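Local coordinates for protein D,D-dipeptidase/D,D-carboxypeptidase (Enterococcus faecalis, PDB 4MUQ) that hydrolyses the D-Ala-D-Ala dipeptide as a zinc-dependent D,D-peptidase of vancomycin resistance, and probably also acts as a D,D-carboxypeptidase, at residues Thr225-Pro230 against Phe245-Arg251; Met2-Ile6 against Pro230-Tyr235; Tyr197-Tyr203 against Glu214-Val218; Tyr174-Ile179 against Tyr203-Gln207. All blocks are in the same frame, centred on the assembly; numbering follows the deposited sequence.

The four contacts hold the C-terminal strands to one another, to the N-terminal strand 3-9 and to helix 176-183, all away from the zinc site. Contact 1 is buried and wholly side-chain in character: strand 224-230 of a two-stranded sheet lies over strand 244-250 of a four-stranded one. Contact 2, at the surface, closes one end of the same two-stranded sheet with a backbone hydrogen bond and shares Pro-230 with contact 1. Contacts 3 and 4 are partly buried and share Tyr-203. Contact 3 binds the edge of the four-stranded sheet through main-chain bonds; contact 4 packs the start of helix 176-183 on the face of that sheet, over its edge strand. Salt bridges Arg-251 to Glu-214 and Lys-228 to Glu-199 tie contacts 1 and 3.

Contact 1 (Thr225-Pro230 against Phe245-Arg251); sequences TLIKIP and FVVTIWR. With PE3 (3,6,9,12,15,18,21,24,27,30,33,36,39-tridecaoxahentetracontane-1,41-diol), chain I.
Two extended strands, 225-230 and 245-250, face each other from different sheets and run nearly parallel, with 13° between their N-to-C directions and 8.8 Å between their axes at closest approach. CA atoms of Thr-225 and Phe-245 lie 9.2 Å apart, those of Ile-227 and Val-247 8.8 Å, and those of Ile-229 and Ile-249 8.0 Å, so the layers draw together toward their C-terminal ends. Such spacing is that of face-to-face sheet packing, too wide for backbone pairing, and side chains fill it. The apolar interactions interlock down the interface. Ile-227 CD1, extended by an mt rotamer, meets Val-247 CG2 at 3.9 Å and Phe-245 CB at 4.3 Å; Ile-229, mm, swings its CD1 to 3.7 Å from both Val-247 CG1 and Ile-249 CD1, the latter residue also being mm. Polar atoms appear at the ends. Thr-225 OG1, held by Lys-221 N, lies 3.8 Å from Phe-245 CE2 at the ring edge, while Pro-230 CG is 4.0 Å from NH1 of Arg-251, whose guanidinium is salt-bridged to Glu-214. On the reverse of the second strand the face of Trp-250 receives a polyether, CZ2 to PE3 C42 3.9 Å. Strand 3-9 pairs with 224-230 in one layer; strands 213-219 and 234-239 flank 244-250 in the other, completing a two-layered sheet packing.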
# COMPACT_ATOMS: atom_id res chain seq x y z
N THR A 225 15.24 -14.23 -12.48
CA THR A 225 16.05 -13.31 -11.70
C THR A 225 16.57 -14.08 -10.49
O THR A 225 15.81 -14.78 -9.83
CB THR A 225 15.22 -12.09 -11.25
OG1 THR A 225 14.77 -11.38 -12.41
CG2 THR A 225 16.05 -11.15 -10.38
N LEU A 226 17.86 -13.96 -10.22
CA LEU A 226 18.45 -14.66 -9.09
C LEU A 226 18.78 -13.71 -7.95
O LEU A 226 19.46 -12.70 -8.15
CB LEU A 226 19.70 -15.42 -9.54
CG LEU A 226 19.42 -16.40 -10.67
CD1 LEU A 226 20.73 -16.96 -11.20
CD2 LEU A 226 18.52 -17.52 -10.18
N ILE A 227 18.30 -14.05 -6.76
CA ILE A 227 18.50 -13.24 -5.56
C ILE A 227 19.10 -14.15 -4.50
O ILE A 227 18.70 -15.31 -4.38
CB ILE A 227 17.16 -12.67 -5.06
CG1 ILE A 227 16.59 -11.68 -6.07
CG2 ILE A 227 17.33 -11.98 -3.71
CD1 ILE A 227 15.26 -11.07 -5.66
N LYS A 228 20.08 -13.66 -3.76
CA LYS A 228 20.60 -14.46 -2.65
C LYS A 228 20.26 -13.86 -1.28
O LYS A 228 20.29 -12.64 -1.08
CB LYS A 228 22.09 -14.77 -2.80
CG LYS A 228 22.99 -13.56 -2.84
CD LYS A 228 24.44 -14.01 -2.74
CE LYS A 228 25.36 -12.84 -2.52
NZ LYS A 228 24.99 -12.04 -1.32
N ILE A 229 19.91 -14.75 -0.35
CA ILE A 229 19.38 -14.38 0.95
C ILE A 229 20.10 -15.20 2.01
O ILE A 229 20.40 -16.37 1.77
CB ILE A 229 17.89 -14.73 1.04
CG1 ILE A 229 17.11 -14.11 -0.13
CG2 ILE A 229 17.29 -14.30 2.36
CD1 ILE A 229 16.92 -12.61 -0.03
N PRO A 230 20.41 -14.60 3.17
CA PRO A 230 20.93 -15.42 4.26
C PRO A 230 19.85 -16.37 4.78
O PRO A 230 18.69 -15.97 4.94
CB PRO A 230 21.28 -14.39 5.34
CG PRO A 230 21.48 -13.11 4.59
CD PRO A 230 20.51 -13.16 3.46
N PHE A 245 12.49 -5.99 -8.26
CA PHE A 245 12.13 -6.49 -6.95
C PHE A 245 12.75 -5.64 -5.86
O PHE A 245 13.85 -5.10 -6.02
CB PHE A 245 12.58 -7.95 -6.80
CG PHE A 245 12.02 -8.88 -7.84
CD1 PHE A 245 10.73 -9.39 -7.71
CD2 PHE A 245 12.76 -9.23 -8.96
CE1 PHE A 245 10.20 -10.25 -8.66
CE2 PHE A 245 12.23 -10.08 -9.93
CZ PHE A 245 10.95 -10.59 -9.77
N VAL A 246 12.04 -5.55 -4.73
CA VAL A 246 12.58 -4.95 -3.52
C VAL A 246 12.70 -6.04 -2.46
O VAL A 246 11.73 -6.75 -2.16
CB VAL A 246 11.69 -3.81 -3.02
CG1 VAL A 246 12.23 -3.25 -1.71
CG2 VAL A 246 11.61 -2.73 -4.07
N VAL A 247 13.90 -6.17 -1.91
CA VAL A 247 14.20 -7.19 -0.92
C VAL A 247 14.41 -6.55 0.44
O VAL A 247 15.16 -5.57 0.57
CB VAL A 247 15.49 -7.97 -1.32
CG1 VAL A 247 15.80 -9.05 -0.30
CG2 VAL A 247 15.33 -8.56 -2.72
N THR A 248 13.74 -7.09 1.46
CA THR A 248 13.83 -6.59 2.82
C THR A 248 14.39 -7.69 3.71
O THR A 248 13.81 -8.77 3.80
CB THR A 248 12.44 -6.13 3.35
OG1 THR A 248 11.90 -5.15 2.47
CG2 THR A 248 12.56 -5.53 4.74
N ILE A 249 15.52 -7.42 4.35
CA ILE A 249 16.20 -8.42 5.17
C ILE A 249 16.24 -7.94 6.62
O ILE A 249 16.71 -6.84 6.90
CB ILE A 249 17.66 -8.62 4.71
CG1 ILE A 249 17.73 -8.96 3.22
CG2 ILE A 249 18.35 -9.67 5.56
CD1 ILE A 249 17.03 -10.23 2.86
N TRP A 250 15.75 -8.77 7.53
CA TRP A 250 15.75 -8.45 8.94
C TRP A 250 16.96 -9.14 9.58
O TRP A 250 17.08 -10.37 9.56
CB TRP A 250 14.42 -8.86 9.59
CG TRP A 250 13.21 -8.24 8.90
CD1 TRP A 250 12.81 -8.43 7.60
CD2 TRP A 250 12.25 -7.35 9.48
NE1 TRP A 250 11.67 -7.70 7.34
CE2 TRP A 250 11.31 -7.03 8.48
CE3 TRP A 250 12.10 -6.78 10.75
CZ2 TRP A 250 10.23 -6.17 8.71
CZ3 TRP A 250 11.03 -5.94 10.98
CH2 TRP A 250 10.11 -5.64 9.96
N ARG A 251 17.87 -8.33 10.11
CA ARG A 251 19.15 -8.82 10.62
C ARG A 251 19.02 -9.42 12.02
O ARG A 251 18.01 -9.24 12.69
CB ARG A 251 20.18 -7.70 10.62
CG ARG A 251 20.63 -7.29 9.22
CD ARG A 251 21.22 -8.47 8.48
NE ARG A 251 21.88 -8.08 7.24
CZ ARG A 251 22.64 -8.90 6.52
NH1 ARG A 251 22.83 -10.15 6.93
NH2 ARG A 251 23.21 -8.48 5.40
O43 PE3 I . 9.19 -10.30 11.24
C42 PE3 I . 8.66 -9.27 10.41
C41 PE3 I . 7.78 -9.86 9.30
O40 PE3 I . 8.52 -10.77 8.46
C39 PE3 I . 7.66 -11.30 7.43
C38 PE3 I . 8.37 -12.27 6.49
O37 PE3 I . 8.90 -13.41 7.19

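Contact 2 (Met2-Ile6 against Pro230-Tyr235); sequences MMKTI and PENCVY. With PE3 (3,6,9,12,15,18,21,24,27,30,33,36,39-tridecaoxahentetracontane-1,41-diol), chain I.
A proline takes part in the beta pairing here: Pro-230 bridges Met-3 as an antiparallel non-hydrogen-bonded pair, CA to CA 4.3 Å, a position in which the missing amide hydrogen costs no inter-strand bond. This is the last rung of the antiparallel two-stranded ribbon of strands 3-9 and 224-230, which continues through backbone hydrogen bonds of Lys-4 with Ile-229 and Ile-6 with Ile-227. Just beyond the bridge, Glu-231 N donates to Met-2 O at 2.9 Å and 168°, closing the end of the ribbon. The chain then turns, with Glu-231 at phi/psi -62/-23 and Asn-232 at -90/41, and passes into strand 234-239 of the neighbouring sheet. Side chains of the bridged pair diverge, but the mmm rotamer of Met-3 folds its end back, so that CE reaches Pro-230 CD at 3.7 Å. Glu-231 packs its CG 3.8 Å from Met-2 CB, and its OE1 is 3.1 Å from Lys-4 CD, beside the aliphatic part of the lysine. Past the turn, CG1 of Val-234 lies 3.1 Å from PE3 O37. Tyr-235, in a p rotamer, brings its ring back across the gap between the sheets, against Ile-229: its OH lies 3.6 Å from Lys-4 NZ and 3.5 Å from CD1 of Ile-6.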
# COMPACT_ATOMS: atom_id res chain seq x y z
N MET A 2 25.23 -19.71 5.82
CA MET A 2 24.76 -20.23 4.54
C MET A 2 23.84 -19.24 3.84
O MET A 2 22.85 -18.78 4.42
CB MET A 2 24.04 -21.57 4.74
CG MET A 2 24.88 -22.62 5.45
SD MET A 2 26.30 -23.14 4.47
CE MET A 2 25.48 -23.95 3.11
N MET A 3 24.18 -18.90 2.60
CA MET A 3 23.32 -18.05 1.79
C MET A 3 22.44 -18.96 0.94
O MET A 3 22.86 -20.04 0.56
CB MET A 3 24.18 -17.16 0.88
CG MET A 3 25.15 -16.25 1.62
SD MET A 3 24.31 -14.97 2.59
CE MET A 3 23.36 -14.15 1.31
N LYS A 4 21.21 -18.53 0.67
CA LYS A 4 20.34 -19.31 -0.20
C LYS A 4 19.90 -18.50 -1.40
O LYS A 4 19.78 -17.27 -1.33
CB LYS A 4 19.13 -19.84 0.57
CG LYS A 4 18.19 -18.77 1.06
CD LYS A 4 17.15 -19.34 2.03
CE LYS A 4 16.24 -20.35 1.35
NZ LYS A 4 14.86 -19.80 1.15
N THR A 5 19.66 -19.19 -2.51
CA THR A 5 19.30 -18.54 -3.76
C THR A 5 17.80 -18.60 -4.00
O THR A 5 17.18 -19.66 -3.86
CB THR A 5 20.03 -19.19 -4.95
OG1 THR A 5 21.44 -19.19 -4.69
CG2 THR A 5 19.76 -18.42 -6.24
N ILE A 6 17.24 -17.46 -4.36
CA ILE A 6 15.83 -17.37 -4.72
C ILE A 6 15.75 -17.08 -6.21
O ILE A 6 16.35 -16.13 -6.70
CB ILE A 6 15.13 -16.24 -3.94
CG1 ILE A 6 15.41 -16.36 -2.44
CG2 ILE A 6 13.63 -16.23 -4.23
CD1 ILE A 6 14.80 -17.59 -1.79
N PRO A 230 20.41 -14.60 3.17
CA PRO A 230 20.93 -15.42 4.26
C PRO A 230 19.85 -16.37 4.78
O PRO A 230 18.69 -15.97 4.94
CB PRO A 230 21.28 -14.39 5.34
CG PRO A 230 21.48 -13.11 4.59
CD PRO A 230 20.51 -13.16 3.46
N GLU A 231 20.23 -17.62 5.03
CA GLU A 231 19.38 -18.56 5.74
C GLU A 231 19.14 -18.01 7.14
O GLU A 231 18.17 -18.35 7.82
CB GLU A 231 20.06 -19.92 5.86
CG GLU A 231 20.33 -20.61 4.53
CD GLU A 231 19.35 -21.74 4.25
OE1 GLU A 231 18.15 -21.45 4.11
OE2 GLU A 231 19.79 -22.90 4.19
N ASN A 232 20.07 -17.15 7.56
CA ASN A 232 20.10 -16.57 8.89
C ASN A 232 19.31 -15.27 8.98
O ASN A 232 19.75 -14.31 9.63
CB ASN A 232 21.55 -16.33 9.30
CG ASN A 232 21.72 -16.14 10.79
OD1 ASN A 232 21.00 -16.73 11.59
ND2 ASN A 232 22.68 -15.30 11.16
N CYS A 233 18.15 -15.21 8.33
CA CYS A 233 17.33 -14.01 8.39
C CYS A 233 15.86 -14.25 8.04
O CYS A 233 15.51 -15.19 7.32
CB CYS A 233 17.90 -12.92 7.48
SG CYS A 233 17.56 -13.16 5.71
N VAL A 234 15.01 -13.40 8.60
CA VAL A 234 13.64 -13.26 8.15
C VAL A 234 13.70 -12.25 7.01
O VAL A 234 14.36 -11.22 7.14
CB VAL A 234 12.75 -12.72 9.28
CG1 VAL A 234 11.40 -12.30 8.75
CG2 VAL A 234 12.58 -13.77 10.37
N TYR A 235 13.05 -12.56 5.90
CA TYR A 235 13.12 -11.69 4.73
C TYR A 235 11.79 -11.60 3.99
O TYR A 235 10.93 -12.47 4.13
CB TYR A 235 14.19 -12.18 3.76
CG TYR A 235 13.81 -13.43 3.00
CD1 TYR A 235 13.27 -13.36 1.72
CD2 TYR A 235 13.98 -14.69 3.57
CE1 TYR A 235 12.93 -14.49 1.03
CE2 TYR A 235 13.64 -15.83 2.88
CZ TYR A 235 13.12 -15.73 1.61
OH TYR A 235 12.78 -16.87 0.93
O43 PE3 I . 9.19 -10.30 11.24
C42 PE3 I . 8.66 -9.27 10.41
C41 PE3 I . 7.78 -9.86 9.30
O40 PE3 I . 8.52 -10.77 8.46
C39 PE3 I . 7.66 -11.30 7.43
C38 PE3 I . 8.37 -12.27 6.49
O37 PE3 I . 8.90 -13.41 7.19

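Contact 3 (Tyr197-Tyr203 against Glu214-Val218); sequences YLEDNKY and EIYYV
This is a main-chain contact at the edge of the four-stranded antiparallel sheet, where the loop following helix 187-194 comes alongside strand 214-218 and becomes the outermost strand, 203-205. Tyr-203 and Ile-215 form an antiparallel hydrogen-bonded pair, CA to CA 5.0 Å: Tyr-203 N gives to Ile-215 O at 2.7 Å, and Ile-215 N to Tyr-203 O at 2.9 Å. Further along, Tyr-217 N donates to Tyr-197 O at 2.8 Å and 168°. Between these attachments the loop swings out in a type I beta turn, with Glu-199 at -60/-29 and Asp-200 at -92/0, closed by Asn-201 N to Leu-198 O, 2.9 Å; Asn-201 OD1 in turn accepts from Leu-198 N at 2.9 Å. A water bridges Glu-199 N (3.0 Å) and Tyr-217 O (2.7 Å). The p rotamer of Tyr-216 sets its ring against the turn: Glu-199 CG makes a CH-pi contact over its face, 4.2 Å from the centroid, and Lys-202 CE comes within 3.5 Å of Tyr-216 CE2. The carboxylate of Glu-199 is salt-bridged to Lys-228. Leu-198 CD2 packs at the ring edge of Tyr-217, 3.9 Å from its CD2, while Ile-215 turns toward helix 176-183. The pairing belongs to a beta hairpin, strands 203-205 and 213-219, with a turn-bearing loop laid along the inner strand.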
# COMPACT_ATOMS: atom_id res chain seq x y z
N TYR A 197 19.66 1.91 -4.35
CA TYR A 197 20.29 0.98 -3.41
C TYR A 197 20.26 -0.46 -3.92
O TYR A 197 19.27 -1.16 -3.75
CB TYR A 197 19.61 1.08 -2.05
CG TYR A 197 19.76 2.43 -1.39
CD1 TYR A 197 20.87 2.73 -0.62
CD2 TYR A 197 18.80 3.41 -1.57
CE1 TYR A 197 21.02 3.97 -0.03
CE2 TYR A 197 18.95 4.66 -0.99
CZ TYR A 197 20.05 4.92 -0.22
OH TYR A 197 20.19 6.16 0.36
N LEU A 198 21.35 -0.89 -4.55
CA LEU A 198 21.44 -2.25 -5.07
C LEU A 198 22.05 -3.16 -4.01
O LEU A 198 22.36 -2.71 -2.91
CB LEU A 198 22.29 -2.27 -6.33
CG LEU A 198 21.85 -1.20 -7.34
CD1 LEU A 198 22.79 -1.18 -8.52
CD2 LEU A 198 20.44 -1.48 -7.79
N GLU A 199 22.22 -4.44 -4.33
CA GLU A 199 22.68 -5.39 -3.32
C GLU A 199 24.05 -5.03 -2.75
O GLU A 199 24.35 -5.33 -1.59
CB GLU A 199 22.70 -6.81 -3.87
CG GLU A 199 23.01 -7.85 -2.82
CD GLU A 199 23.07 -9.24 -3.39
OE1 GLU A 199 22.68 -9.40 -4.57
OE2 GLU A 199 23.51 -10.17 -2.68
N ASP A 200 24.87 -4.37 -3.56
CA ASP A 200 26.21 -4.02 -3.11
C ASP A 200 26.27 -2.63 -2.48
O ASP A 200 27.34 -2.18 -2.05
CB ASP A 200 27.22 -4.17 -4.26
CG ASP A 200 27.41 -5.62 -4.67
OD1 ASP A 200 27.24 -6.51 -3.80
OD2 ASP A 200 27.72 -5.88 -5.85
N ASN A 201 25.13 -1.95 -2.42
CA ASN A 201 24.99 -0.76 -1.59
C ASN A 201 23.57 -0.68 -1.01
O ASN A 201 22.75 0.15 -1.40
CB ASN A 201 25.39 0.53 -2.33
CG ASN A 201 24.45 0.88 -3.48
OD1 ASN A 201 24.12 0.04 -4.31
ND2 ASN A 201 24.02 2.14 -3.52
N LYS A 202 23.30 -1.59 -0.08
CA LYS A 202 21.97 -1.72 0.51
C LYS A 202 21.60 -0.49 1.33
O LYS A 202 22.47 0.22 1.84
CB LYS A 202 21.92 -2.96 1.41
CG LYS A 202 22.20 -4.27 0.70
CD LYS A 202 22.01 -5.45 1.65
CE LYS A 202 22.29 -6.78 0.96
NZ LYS A 202 23.69 -7.23 1.14
N TYR A 203 20.30 -0.25 1.46
CA TYR A 203 19.79 0.78 2.35
C TYR A 203 19.71 0.20 3.76
O TYR A 203 19.24 -0.92 3.95
CB TYR A 203 18.39 1.25 1.90
CG TYR A 203 17.81 2.34 2.78
CD1 TYR A 203 18.06 3.68 2.51
CD2 TYR A 203 17.03 2.03 3.89
CE1 TYR A 203 17.53 4.68 3.31
CE2 TYR A 203 16.51 3.03 4.71
CZ TYR A 203 16.76 4.35 4.41
OH TYR A 203 16.24 5.34 5.21
N GLU A 214 17.83 -4.22 6.34
CA GLU A 214 18.43 -3.77 5.09
C GLU A 214 17.45 -3.94 3.95
O GLU A 214 16.68 -4.91 3.91
CB GLU A 214 19.71 -4.53 4.78
CG GLU A 214 20.87 -4.18 5.69
CD GLU A 214 22.17 -4.78 5.23
OE1 GLU A 214 22.32 -6.02 5.33
OE2 GLU A 214 23.05 -4.02 4.76
N ILE A 215 17.46 -2.99 3.02
CA ILE A 215 16.56 -3.00 1.87
C ILE A 215 17.36 -2.73 0.61
O ILE A 215 18.25 -1.86 0.60
CB ILE A 215 15.50 -1.91 2.02
CG1 ILE A 215 14.72 -2.11 3.32
CG2 ILE A 215 14.52 -1.95 0.85
CD1 ILE A 215 13.83 -0.95 3.65
N TYR A 216 17.07 -3.47 -0.46
CA TYR A 216 17.74 -3.22 -1.73
C TYR A 216 16.87 -3.60 -2.92
O TYR A 216 15.93 -4.39 -2.80
CB TYR A 216 19.13 -3.88 -1.79
CG TYR A 216 19.15 -5.39 -1.68
CD1 TYR A 216 19.26 -6.19 -2.81
CD2 TYR A 216 19.10 -6.01 -0.44
CE1 TYR A 216 19.30 -7.57 -2.71
CE2 TYR A 216 19.14 -7.39 -0.32
CZ TYR A 216 19.24 -8.16 -1.47
OH TYR A 216 19.28 -9.53 -1.36
N TYR A 217 17.21 -3.02 -4.07
CA TYR A 217 16.51 -3.26 -5.31
C TYR A 217 17.29 -4.23 -6.18
O TYR A 217 18.52 -4.20 -6.21
CB TYR A 217 16.34 -1.93 -6.05
CG TYR A 217 15.82 -2.06 -7.46
CD1 TYR A 217 14.46 -2.29 -7.70
CD2 TYR A 217 16.67 -1.95 -8.54
CE1 TYR A 217 13.99 -2.40 -8.99
CE2 TYR A 217 16.20 -2.06 -9.83
CZ TYR A 217 14.85 -2.29 -10.05
OH TYR A 217 14.39 -2.40 -11.34
N VAL A 218 16.56 -5.11 -6.87
CA VAL A 218 17.13 -6.05 -7.82
C VAL A 218 16.36 -5.93 -9.13
O VAL A 218 15.16 -6.20 -9.17
CB VAL A 218 17.02 -7.50 -7.32
CG1 VAL A 218 17.60 -8.47 -8.34
CG2 VAL A 218 17.73 -7.66 -5.98
O HOH W 1 20.85 -5.50 -6.84

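Contact 4 (Tyr174-Ile179 against Tyr203-Gln207); sequences YPHSKI and YLFEQ
Phe-205, with 94 Å² of its surface buried here, fills the space between strand 203-205 and the start of helix 176-183. Its t rotamer carries the ring from the strand onto Pro-175, and Pro-175 CA lies 7.5 Å from Phe-205 CA. Pro-175 follows a cis peptide and holds the N-cap position; its CB stands over the Phe-205 ring in a CH-pi contact, 3.5 Å from the centroid and only 7° off the normal. Ile-179 (62 Å²), one turn into the helix and mt, brings CG1 to 3.5 Å from Phe-205 CD1 and CD1 to 3.5 Å from Tyr-203 CE2, spanning Tyr-203 and Phe-205, which lie two apart on the same side of the strand. Tyr-174 (39 Å²) closes the other end, its ring centroid 5.5 Å from that of Phe-205 and the planes at 85°, an oblique pair in which Tyr-174 OH is 3.3 Å from Phe-205 CE2. Lys-178 adds its aliphatic part at the ring edge, CG to Phe-205 CZ 4.0 Å, while its ammonium is salt-bridged to Asp-145. The helix begins with Ile-179 N bonded to Pro-175 O at 2.9 Å. Ile-215 of strand 213-219 continues this apolar layer beside Pro-175 and Ile-179. The arrangement is helix-on-sheet packing of an alpha+beta fold, joining the helix that follows zinc ligand His-168 to the sheet of the C-terminal strands.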
# COMPACT_ATOMS: atom_id res chain seq x y z
N TYR A 174 6.12 -2.37 6.99
CA TYR A 174 7.21 -1.76 7.73
C TYR A 174 8.51 -2.41 7.24
O TYR A 174 8.54 -3.61 6.99
CB TYR A 174 7.00 -2.04 9.21
CG TYR A 174 7.95 -1.34 10.15
CD1 TYR A 174 7.70 -0.04 10.58
CD2 TYR A 174 9.09 -1.98 10.61
CE1 TYR A 174 8.57 0.60 11.44
CE2 TYR A 174 9.97 -1.34 11.48
CZ TYR A 174 9.70 -0.05 11.89
OH TYR A 174 10.56 0.59 12.75
N PRO A 175 9.61 -1.63 7.14
CA PRO A 175 9.79 -0.22 7.51
C PRO A 175 9.58 0.74 6.35
O PRO A 175 9.82 1.95 6.51
CB PRO A 175 11.26 -0.19 7.94
CG PRO A 175 11.91 -1.16 7.00
CD PRO A 175 10.89 -2.27 6.77
N HIS A 176 9.15 0.24 5.19
CA HIS A 176 8.97 1.09 4.03
C HIS A 176 8.09 2.29 4.32
O HIS A 176 8.41 3.40 3.92
CB HIS A 176 8.40 0.27 2.86
CG HIS A 176 9.17 -0.99 2.64
ND1 HIS A 176 10.40 -1.02 2.03
CD2 HIS A 176 8.91 -2.26 3.03
CE1 HIS A 176 10.86 -2.26 2.02
NE2 HIS A 176 9.97 -3.03 2.63
N SER A 177 6.99 2.07 5.04
CA SER A 177 6.08 3.16 5.38
C SER A 177 6.75 4.24 6.22
O SER A 177 6.45 5.43 6.09
CB SER A 177 4.84 2.62 6.09
OG SER A 177 5.21 1.87 7.23
N LYS A 178 7.67 3.81 7.09
CA LYS A 178 8.37 4.74 7.97
C LYS A 178 9.41 5.53 7.18
O LYS A 178 9.57 6.74 7.39
CB LYS A 178 9.04 3.99 9.12
CG LYS A 178 9.57 4.88 10.22
CD LYS A 178 8.43 5.62 10.90
CE LYS A 178 8.95 6.41 12.09
NZ LYS A 178 7.84 7.06 12.84
N ILE A 179 10.12 4.85 6.28
CA ILE A 179 11.11 5.52 5.45
C ILE A 179 10.40 6.55 4.58
O ILE A 179 10.88 7.66 4.42
CB ILE A 179 11.87 4.51 4.58
CG1 ILE A 179 12.63 3.53 5.47
CG2 ILE A 179 12.83 5.21 3.63
CD1 ILE A 179 13.11 2.30 4.74
N TYR A 203 20.30 -0.25 1.46
CA TYR A 203 19.79 0.78 2.35
C TYR A 203 19.71 0.20 3.76
O TYR A 203 19.24 -0.92 3.95
CB TYR A 203 18.39 1.25 1.90
CG TYR A 203 17.81 2.34 2.78
CD1 TYR A 203 18.06 3.68 2.51
CD2 TYR A 203 17.03 2.03 3.89
CE1 TYR A 203 17.53 4.68 3.31
CE2 TYR A 203 16.51 3.03 4.71
CZ TYR A 203 16.76 4.35 4.41
OH TYR A 203 16.24 5.34 5.21
N LEU A 204 20.16 0.97 4.75
CA LEU A 204 20.13 0.53 6.14
C LEU A 204 19.05 1.26 6.94
O LEU A 204 19.08 2.48 7.06
CB LEU A 204 21.49 0.72 6.81
CG LEU A 204 21.52 0.38 8.30
CD1 LEU A 204 21.21 -1.08 8.51
CD2 LEU A 204 22.87 0.73 8.91
N PHE A 205 18.10 0.50 7.48
CA PHE A 205 17.10 1.06 8.39
C PHE A 205 17.37 0.56 9.80
O PHE A 205 17.40 -0.65 10.06
CB PHE A 205 15.67 0.67 7.94
CG PHE A 205 14.58 1.23 8.82
CD1 PHE A 205 14.00 2.46 8.54
CD2 PHE A 205 14.14 0.53 9.94
CE1 PHE A 205 13.00 2.98 9.35
CE2 PHE A 205 13.14 1.05 10.76
CZ PHE A 205 12.57 2.28 10.46
N GLU A 206 17.57 1.49 10.72
CA GLU A 206 17.83 1.11 12.10
C GLU A 206 17.22 2.09 13.09
O GLU A 206 17.27 3.30 12.89
CB GLU A 206 19.34 0.98 12.35
CG GLU A 206 20.11 2.28 12.18
CD GLU A 206 21.61 2.09 12.29
OE1 GLU A 206 22.05 1.01 12.74
OE2 GLU A 206 22.34 3.02 11.90
N GLN A 207 16.63 1.55 14.15
CA GLN A 207 16.29 2.35 15.31
C GLN A 207 16.38 1.57 16.62
O GLN A 207 15.97 0.41 16.69
CB GLN A 207 14.91 3.01 15.18
CG GLN A 207 13.75 2.05 14.95
CD GLN A 207 12.39 2.74 15.05
OE1 GLN A 207 11.43 2.18 15.57
NE2 GLN A 207 12.31 3.97 14.54